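Local coordinates for protein lysine/ornithine decarboxylase (Vibrio vulnificus, PDB 2PLJ) that catalyses the pyridoxal-phosphate-dependent decarboxylation of lysine and ornithine, the latter yielding the putrescine found joined to the cofactor in this complex, at residues Phe148-Leu153 and Leu195-Thr200; Leu169-Phe174 and Lys185-Ser190. All blocks are in the same frame, centred on the assembly; numbering follows the deposited sequence.

Contact 1: residues Phe148-Leu153 and Leu195-Thr200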
ATOM      1  N   PHE A 148      25.561  -6.875  11.331  1.00 13.77           N
ATOM      2  CA  PHE A 148      24.986  -6.331  10.089  1.00 13.36           C
ATOM      3  C   PHE A 148      25.240  -7.327   8.970  1.00 13.65           C
ATOM      4  O   PHE A 148      26.076  -8.229   9.120  1.00 13.79           O
ATOM      5  CB  PHE A 148      25.620  -4.995   9.710  1.00 13.79           C
ATOM      6  CG  PHE A 148      25.346  -3.904  10.709  1.00 14.26           C
ATOM      7  CD1 PHE A 148      24.179  -3.122  10.598  1.00 14.42           C
ATOM      8  CD2 PHE A 148      26.227  -3.683  11.774  1.00 15.47           C
ATOM      9  CE1 PHE A 148      23.880  -2.136  11.531  1.00 14.18           C
ATOM     10  CE2 PHE A 148      25.962  -2.688  12.710  1.00 16.10           C
ATOM     11  CZ  PHE A 148      24.785  -1.913  12.609  1.00 15.02           C
ATOM     12  N   VAL A 149      24.541  -7.132   7.852  1.00 13.56           N
ATOM     13  CA  VAL A 149      24.684  -8.018   6.700  1.00 14.20           C
ATOM     14  C   VAL A 149      25.325  -7.246   5.555  1.00 14.27           C
ATOM     15  O   VAL A 149      24.999  -6.056   5.333  1.00 14.35           O
ATOM     16  CB  VAL A 149      23.274  -8.536   6.237  1.00 14.14           C
ATOM     17  CG1 VAL A 149      23.324  -9.102   4.779  1.00 15.33           C
ATOM     18  CG2 VAL A 149      22.676  -9.543   7.245  1.00 16.20           C
ATOM     19  N   VAL A 150      26.204  -7.916   4.812  1.00 13.85           N
ATOM     20  CA  VAL A 150      26.687  -7.395   3.535  1.00 14.44           C
ATOM     21  C   VAL A 150      26.558  -8.462   2.470  1.00 13.55           C
ATOM     22  O   VAL A 150      26.645  -9.652   2.774  1.00 14.43           O
ATOM     23  CB  VAL A 150      28.139  -6.867   3.616  1.00 15.22           C
ATOM     24  CG1 VAL A 150      28.220  -5.721   4.633  1.00 17.09           C
ATOM     25  CG2 VAL A 150      29.134  -7.994   3.951  1.00 14.69           C
ATOM     26  N   ASP A 151      26.351  -8.035   1.230  1.00 13.06           N
ATOM     27  CA  ASP A 151      26.389  -8.972   0.099  1.00 13.72           C
ATOM     28  C   ASP A 151      27.214  -8.454  -1.082  1.00 13.66           C
ATOM     29  O   ASP A 151      27.169  -9.017  -2.196  1.00 14.53           O
ATOM     30  CB  ASP A 151      24.961  -9.364  -0.306  1.00 14.40           C
ATOM     31  CG  ASP A 151      24.219  -8.259  -1.085  1.00 14.37           C
ATOM     32  OD1 ASP A 151      24.805  -7.179  -1.379  1.00 15.80           O
ATOM     33  OD2 ASP A 151      23.034  -8.507  -1.406  1.00 18.44           O
ATOM     34  N   ASN A 152      27.980  -7.394  -0.847  1.00 13.69           N
ATOM     35  CA  ASN A 152      28.822  -6.853  -1.890  1.00 14.44           C
ATOM     36  C   ASN A 152      29.940  -5.965  -1.323  1.00 14.36           C
ATOM     37  O   ASN A 152      29.886  -5.541  -0.155  1.00 14.62           O
ATOM     38  CB  ASN A 152      27.965  -6.155  -2.973  1.00 13.90           C
ATOM     39  CG  ASN A 152      27.439  -4.804  -2.524  1.00 16.16           C
ATOM     40  OD1 ASN A 152      28.212  -3.852  -2.413  1.00 15.42           O
ATOM     41  ND2 ASN A 152      26.123  -4.702  -2.300  1.00 14.34           N
ATOM     42  N   LEU A 153      30.948  -5.708  -2.154  1.00 14.37           N
ATOM     43  CA  LEU A 153      32.129  -4.978  -1.721  1.00 15.01           C
ATOM     44  C   LEU A 153      31.857  -3.499  -1.440  1.00 15.14           C
ATOM     45  O   LEU A 153      32.519  -2.900  -0.575  1.00 16.13           O
ATOM     46  CB  LEU A 153      33.271  -5.159  -2.731  1.00 14.76           C
ATOM     47  CG  LEU A 153      33.917  -6.560  -2.709  1.00 14.36           C
ATOM     48  CD1 LEU A 153      34.916  -6.755  -3.883  1.00 16.18           C
ATOM     49  CD2 LEU A 153      34.622  -6.856  -1.371  1.00 15.77           C
ATOM     50  N   LEU A 195      33.614 -15.510  -0.857  1.00 15.83           N
ATOM     51  CA  LEU A 195      35.028 -15.703  -0.503  1.00 16.91           C
ATOM     52  C   LEU A 195      35.835 -14.417  -0.722  1.00 16.59           C
ATOM     53  O   LEU A 195      36.641 -14.044   0.132  1.00 17.40           O
ATOM     54  CB  LEU A 195      35.623 -16.930  -1.225  1.00 17.61           C
ATOM     55  CG  LEU A 195      34.999 -18.238  -0.705  1.00 19.06           C
ATOM     56  CD1 LEU A 195      35.218 -19.414  -1.654  1.00 21.38           C
ATOM     57  CD2 LEU A 195      35.501 -18.576   0.697  1.00 21.06           C
ATOM     58  N   VAL A 196      35.558 -13.710  -1.821  1.00 16.69           N
ATOM     59  CA  VAL A 196      36.221 -12.425  -2.113  1.00 16.56           C
ATOM     60  C   VAL A 196      35.882 -11.387  -1.033  1.00 15.84           C
ATOM     61  O   VAL A 196      36.759 -10.685  -0.530  1.00 15.34           O
ATOM     62  CB  VAL A 196      35.873 -11.885  -3.531  1.00 17.27           C
ATOM     63  CG1 VAL A 196      36.511 -10.532  -3.765  1.00 18.34           C
ATOM     64  CG2 VAL A 196      36.348 -12.863  -4.633  1.00 18.05           C
ATOM     65  N   ILE A 197      34.608 -11.327  -0.641  1.00 15.03           N
ATOM     66  CA  ILE A 197      34.207 -10.422   0.433  1.00 15.16           C
ATOM     67  C   ILE A 197      34.921 -10.767   1.752  1.00 15.12           C
ATOM     68  O   ILE A 197      35.398  -9.877   2.474  1.00 15.73           O
ATOM     69  CB  ILE A 197      32.667 -10.432   0.613  1.00 14.34           C
ATOM     70  CG1 ILE A 197      32.002  -9.743  -0.587  1.00 15.65           C
ATOM     71  CG2 ILE A 197      32.271  -9.720   1.906  1.00 14.54           C
ATOM     72  CD1 ILE A 197      30.482  -9.985  -0.693  1.00 16.84           C
ATOM     73  N   ILE A 198      35.029 -12.056   2.046  1.00 15.13           N
ATOM     74  CA  ILE A 198      35.596 -12.508   3.322  1.00 15.12           C
ATOM     75  C   ILE A 198      37.122 -12.231   3.347  1.00 15.59           C
ATOM     76  O   ILE A 198      37.665 -11.721   4.342  1.00 15.42           O
ATOM     77  CB  ILE A 198      35.232 -13.976   3.620  1.00 14.73           C
ATOM     78  CG1 ILE A 198      33.714 -14.100   3.898  1.00 14.47           C
ATOM     79  CG2 ILE A 198      36.029 -14.523   4.823  1.00 14.25           C
ATOM     80  CD1 ILE A 198      33.187 -15.504   3.866  1.00 16.59           C
ATOM     81  N   GLU A 199      37.785 -12.521   2.231  1.00 15.23           N
ATOM     82  CA  GLU A 199      39.204 -12.189   2.098  1.00 16.66           C
ATOM     83  C   GLU A 199      39.468 -10.670   2.202  1.00 16.19           C
ATOM     84  O   GLU A 199      40.467 -10.254   2.825  1.00 15.26           O
ATOM     85  CB  GLU A 199      39.794 -12.779   0.812  1.00 17.08           C
ATOM     86  CG  GLU A 199      41.286 -13.016   0.905  1.00 23.30           C
ATOM     87  CD  GLU A 199      41.825 -13.893  -0.227  1.00 28.78           C
ATOM     88  OE1 GLU A 199      41.061 -14.750  -0.745  1.00 32.25           O
ATOM     89  OE2 GLU A 199      43.013 -13.726  -0.591  1.00 32.60           O
ATOM     90  N   THR A 200      38.583  -9.864   1.597  1.00 15.91           N
ATOM     91  CA  THR A 200      38.706  -8.402   1.649  1.00 16.23           C
ATOM     92  C   THR A 200      38.464  -7.874   3.074  1.00 15.99           C
ATOM     93  O   THR A 200      39.189  -6.972   3.532  1.00 15.73           O
ATOM     94  CB  THR A 200      37.803  -7.694   0.605  1.00 16.46           C
ATOM     95  OG1 THR A 200      38.094  -8.216  -0.694  1.00 17.46           O
ATOM     96  CG2 THR A 200      38.048  -6.198   0.578  1.00 16.62           C
TER
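The carbonyl oxygen of V196, whose side chain meets L153 across the contact, is gripped twice by T200: T200 N bonds V196 O at 2.9 Å, and T200 OG1 at 2.8 Å from the opposite face of the carbonyl plane. With OG1 spent on this bond, T200 offers a mostly apolar surface, and L153 CD2 lies 3.8 Å from both T200 CB and T200 OG1. L153 lays its two methyls on one side of the helix, crossing V196 and T200 at about a right angle; CD1 meets V196 CG1 at 4.1 Å. In the beta/alpha barrel, this is where the chain leaving strand 147-150 packs against helix 191-203. I197 gives up the most surface to this contact, its branched, wholly apolar side chain suiting a place between strand and helix. CG1 anti to the carbonyl carbon (chi1 -70°) and an extended chi2 carry I197 CD1 to 3.6 Å from N152 N, a buried amide with no polar partner. The side chains of I197 and V150 run past each other in opposite directions, their CG2 methyls 4.1 Å apart. N152 ND2 bonds D151 OD1, which stands out of its amide plane; D151 OD2 takes G188 N. N152 OD1 caps E155 N, a natural task for asparagine before a helix.

Contact 2: residues Leu169-Phe174 and Lys185-Ser190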
ATOM      1  N   LEU A 169      27.515 -10.578   8.807  1.00 12.47           N
ATOM      2  CA  LEU A 169      27.055 -11.790   8.131  1.00 11.73           C
ATOM      3  C   LEU A 169      27.116 -11.517   6.635  1.00 12.56           C
ATOM      4  O   LEU A 169      26.628 -10.465   6.173  1.00 14.79           O
ATOM      5  CB  LEU A 169      25.611 -12.139   8.534  1.00 12.18           C
ATOM      6  CG  LEU A 169      25.415 -12.569   9.995  1.00 12.54           C
ATOM      7  CD1 LEU A 169      23.909 -12.531  10.380  1.00 15.25           C
ATOM      8  CD2 LEU A 169      26.028 -13.943  10.250  1.00 14.34           C
ATOM      9  N   VAL A 170      27.680 -12.458   5.877  1.00 12.92           N
ATOM     10  CA  VAL A 170      27.750 -12.318   4.421  1.00 12.51           C
ATOM     11  C   VAL A 170      26.593 -13.105   3.831  1.00 12.92           C
ATOM     12  O   VAL A 170      26.488 -14.304   4.069  1.00 13.13           O
ATOM     13  CB  VAL A 170      29.097 -12.843   3.827  1.00 12.37           C
ATOM     14  CG1 VAL A 170      29.088 -12.610   2.323  1.00 12.48           C
ATOM     15  CG2 VAL A 170      30.274 -12.113   4.489  1.00 14.08           C
ATOM     16  N   ARG A 171      25.706 -12.415   3.109  1.00 12.44           N
ATOM     17  CA  ARG A 171      24.485 -13.030   2.633  1.00 12.84           C
ATOM     18  C   ARG A 171      24.730 -13.590   1.233  1.00 14.04           C
ATOM     19  O   ARG A 171      25.185 -12.853   0.342  1.00 13.91           O
ATOM     20  CB  ARG A 171      23.332 -12.019   2.586  1.00 12.27           C
ATOM     21  CG  ARG A 171      22.060 -12.654   1.989  1.00 12.61           C
ATOM     22  CD  ARG A 171      20.861 -11.774   2.260  1.00 12.99           C
ATOM     23  NE  ARG A 171      19.696 -12.228   1.509  1.00 14.40           N
ATOM     24  CZ  ARG A 171      18.489 -11.641   1.543  1.00 14.31           C
ATOM     25  NH1 ARG A 171      18.238 -10.612   2.355  1.00 14.46           N
ATOM     26  NH2 ARG A 171      17.506 -12.108   0.761  1.00 16.34           N
ATOM     27  N   LEU A 172      24.434 -14.871   1.074  1.00 13.65           N
ATOM     28  CA  LEU A 172      24.556 -15.568  -0.224  1.00 16.02           C
ATOM     29  C   LEU A 172      23.187 -15.734  -0.870  1.00 16.86           C
ATOM     30  O   LEU A 172      22.168 -15.818  -0.176  1.00 16.71           O
ATOM     31  CB  LEU A 172      25.201 -16.951  -0.048  1.00 16.37           C
ATOM     32  CG  LEU A 172      26.719 -17.011   0.142  1.00 16.91           C
ATOM     33  CD1 LEU A 172      27.117 -16.415   1.478  1.00 18.71           C
ATOM     34  CD2 LEU A 172      27.284 -18.422   0.005  1.00 18.54           C
ATOM     35  N   SER A 173      23.178 -15.790  -2.199  1.00 18.74           N
ATOM     36  CA  SER A 173      22.014 -16.286  -2.933  1.00 21.73           C
ATOM     37  C   SER A 173      22.461 -17.381  -3.907  1.00 23.00           C
ATOM     38  O   SER A 173      23.617 -17.422  -4.332  1.00 24.38           O
ATOM     39  CB  SER A 173      21.274 -15.146  -3.645  1.00 22.13           C
ATOM     40  OG  SER A 173      21.968 -14.720  -4.802  1.00 24.78           O
ATOM     41  N   PHE A 174      21.541 -18.264  -4.271  1.00 25.44           N
ATOM     42  CA  PHE A 174      21.890 -19.445  -5.043  1.00 26.43           C
ATOM     43  C   PHE A 174      21.167 -19.489  -6.385  1.00 27.15           C
ATOM     44  O   PHE A 174      21.685 -20.082  -7.309  1.00 29.50           O
ATOM     45  CB  PHE A 174      21.609 -20.708  -4.225  1.00 26.41           C
ATOM     46  CG  PHE A 174      22.028 -20.576  -2.797  1.00 25.23           C
ATOM     47  CD1 PHE A 174      21.158 -20.010  -1.868  1.00 23.69           C
ATOM     48  CD2 PHE A 174      23.322 -20.933  -2.398  1.00 25.56           C
ATOM     49  CE1 PHE A 174      21.564 -19.828  -0.549  1.00 25.74           C
ATOM     50  CE2 PHE A 174      23.721 -20.768  -1.076  1.00 25.38           C
ATOM     51  CZ  PHE A 174      22.848 -20.215  -0.159  1.00 25.28           C
ATOM     52  N   LYS A 185      15.682 -12.542  -7.547  1.00 27.70           N
ATOM     53  CA  LYS A 185      16.358 -12.296  -6.267  1.00 26.29           C
ATOM     54  C   LYS A 185      17.069 -10.922  -6.324  1.00 24.98           C
ATOM     55  O   LYS A 185      17.651 -10.529  -7.335  1.00 25.84           O
ATOM     56  CB  LYS A 185      17.338 -13.423  -5.881  1.00 26.81           C
ATOM     57  CG  LYS A 185      16.712 -14.796  -5.555  1.00 28.47           C
ATOM     58  CD  LYS A 185      15.666 -14.679  -4.452  1.00 31.70           C
ATOM     59  CE  LYS A 185      14.885 -15.972  -4.190  1.00 30.93           C
ATOM     60  NZ  LYS A 185      13.656 -15.621  -3.372  1.00 33.06           N
ATOM     61  N   LYS A 186      17.003 -10.216  -5.214  1.00 23.39           N
ATOM     62  CA  LYS A 186      17.422  -8.835  -5.123  1.00 20.88           C
ATOM     63  C   LYS A 186      18.714  -8.732  -4.285  1.00 18.78           C
ATOM     64  O   LYS A 186      19.513  -7.792  -4.450  1.00 16.69           O
ATOM     65  CB  LYS A 186      16.239  -8.078  -4.518  1.00 21.39           C
ATOM     66  CG  LYS A 186      16.470  -6.732  -3.947  1.00 22.08           C
ATOM     67  CD  LYS A 186      15.087  -6.122  -3.689  1.00 22.30           C
ATOM     68  CE  LYS A 186      15.191  -4.798  -3.023  1.00 25.39           C
ATOM     69  NZ  LYS A 186      13.842  -4.210  -2.954  1.00 18.85           N
ATOM     70  N   PHE A 187      18.934  -9.741  -3.442  1.00 17.44           N
ATOM     71  CA  PHE A 187      20.055  -9.712  -2.489  1.00 16.19           C
ATOM     72  C   PHE A 187      20.822 -11.024  -2.479  1.00 16.02           C
ATOM     73  O   PHE A 187      20.317 -12.069  -2.927  1.00 17.10           O
ATOM     74  CB  PHE A 187      19.581  -9.492  -1.058  1.00 16.68           C
ATOM     75  CG  PHE A 187      18.791  -8.231  -0.848  1.00 16.21           C
ATOM     76  CD1 PHE A 187      19.382  -6.969  -0.992  1.00 16.39           C
ATOM     77  CD2 PHE A 187      17.471  -8.324  -0.412  1.00 17.70           C
ATOM     78  CE1 PHE A 187      18.621  -5.799  -0.761  1.00 17.52           C
ATOM     79  CE2 PHE A 187      16.695  -7.154  -0.183  1.00 19.41           C
ATOM     80  CZ  PHE A 187      17.271  -5.908  -0.347  1.00 16.86           C
ATOM     81  N   GLY A 188      22.040 -10.959  -1.955  1.00 15.26           N
ATOM     82  CA  GLY A 188      22.850 -12.153  -1.761  1.00 15.21           C
ATOM     83  C   GLY A 188      23.870 -12.335  -2.871  1.00 15.95           C
ATOM     84  O   GLY A 188      23.557 -12.132  -4.053  1.00 15.73           O
ATOM     85  N   CYS A 189      25.096 -12.689  -2.486  1.00 15.26           N
ATOM     86  CA  CYS A 189      26.171 -12.866  -3.484  1.00 15.94           C
ATOM     87  C   CYS A 189      26.384 -14.341  -3.800  1.00 15.81           C
ATOM     88  O   CYS A 189      25.829 -15.220  -3.133  1.00 15.92           O
ATOM     89  CB  CYS A 189      27.479 -12.244  -2.989  1.00 16.48           C
ATOM     90  SG  CYS A 189      28.093 -13.011  -1.510  1.00 17.24           S
ATOM     91  N   SER A 190      27.214 -14.612  -4.807  1.00 14.83           N
ATOM     92  CA  SER A 190      27.575 -15.985  -5.132  1.00 15.16           C
ATOM     93  C   SER A 190      28.574 -16.503  -4.098  1.00 15.36           C
ATOM     94  O   SER A 190      29.267 -15.712  -3.450  1.00 14.81           O
ATOM     95  CB  SER A 190      28.220 -16.060  -6.535  1.00 14.46           C
ATOM     96  OG  SER A 190      29.465 -15.389  -6.558  1.00 15.62           O
TER
HETATM   97  O   HOH W   1      18.084 -13.634  -1.761  1.00 25.95           O
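R171, S173 and C189 carry this contact, in which the loop ahead of helix 191-203 crosses the C-terminal end of strand 167-171 in the beta/alpha barrel of this decarboxylase family. The touching parts, 170-173 and 187-190, run at 89°, and a single beta bridge pairs L172 with C189. C189 N gives a hydrogen bond to R171 O (2.8 Å), and S173 N returns one to C189 O (2.9 Å). C189 SG, small and only weakly polar, suits a buried place and packs on V170 CG1 at 4.0 Å. S173 OG makes a weak bond to G188 O at 3.1 Å; R312 NH1 of the second subunit also bonds G188 O. Lacking a side chain, G188 brings its CA to 3.2 Å from R171 O in a CA-H...O contact, its positive phi (99°) being one glycine adopts readily. R171 stretches out, CG anti to the backbone N and the chain extended to NE, a reach suited to the ligand pocket, where it touches the cofactor-putrescine adduct. F187 CB sits 3.5 Å over the centre of one face of the R171 guanidinium; the F187 ring and guanidinium planes are 52° apart. One water accepts from R171 NH2 and donates to F187 O, 3.0 Å from each.

How the contacts relate
From the N terminus, the chain first runs up strand 147-150 and into the turn of contact 1, then passes helix 153-157 and reaches the neighbouring strand 167-171, whose end opens contact 2. Residues 185-190 fold back and close this shorter loop, part of which is not modelled, before helix 191-203 brings 195-200 to 148-153 and closes the longer one. Contact 2 therefore lies wholly within the span of contact 1, and the two do not cross. F148 O and L169 N, 2.8 Å apart, join the strands, while D151 OD2 probably bonds to G188 N at 2.7 Å. I197 also touches V170, tying both strands to the helix.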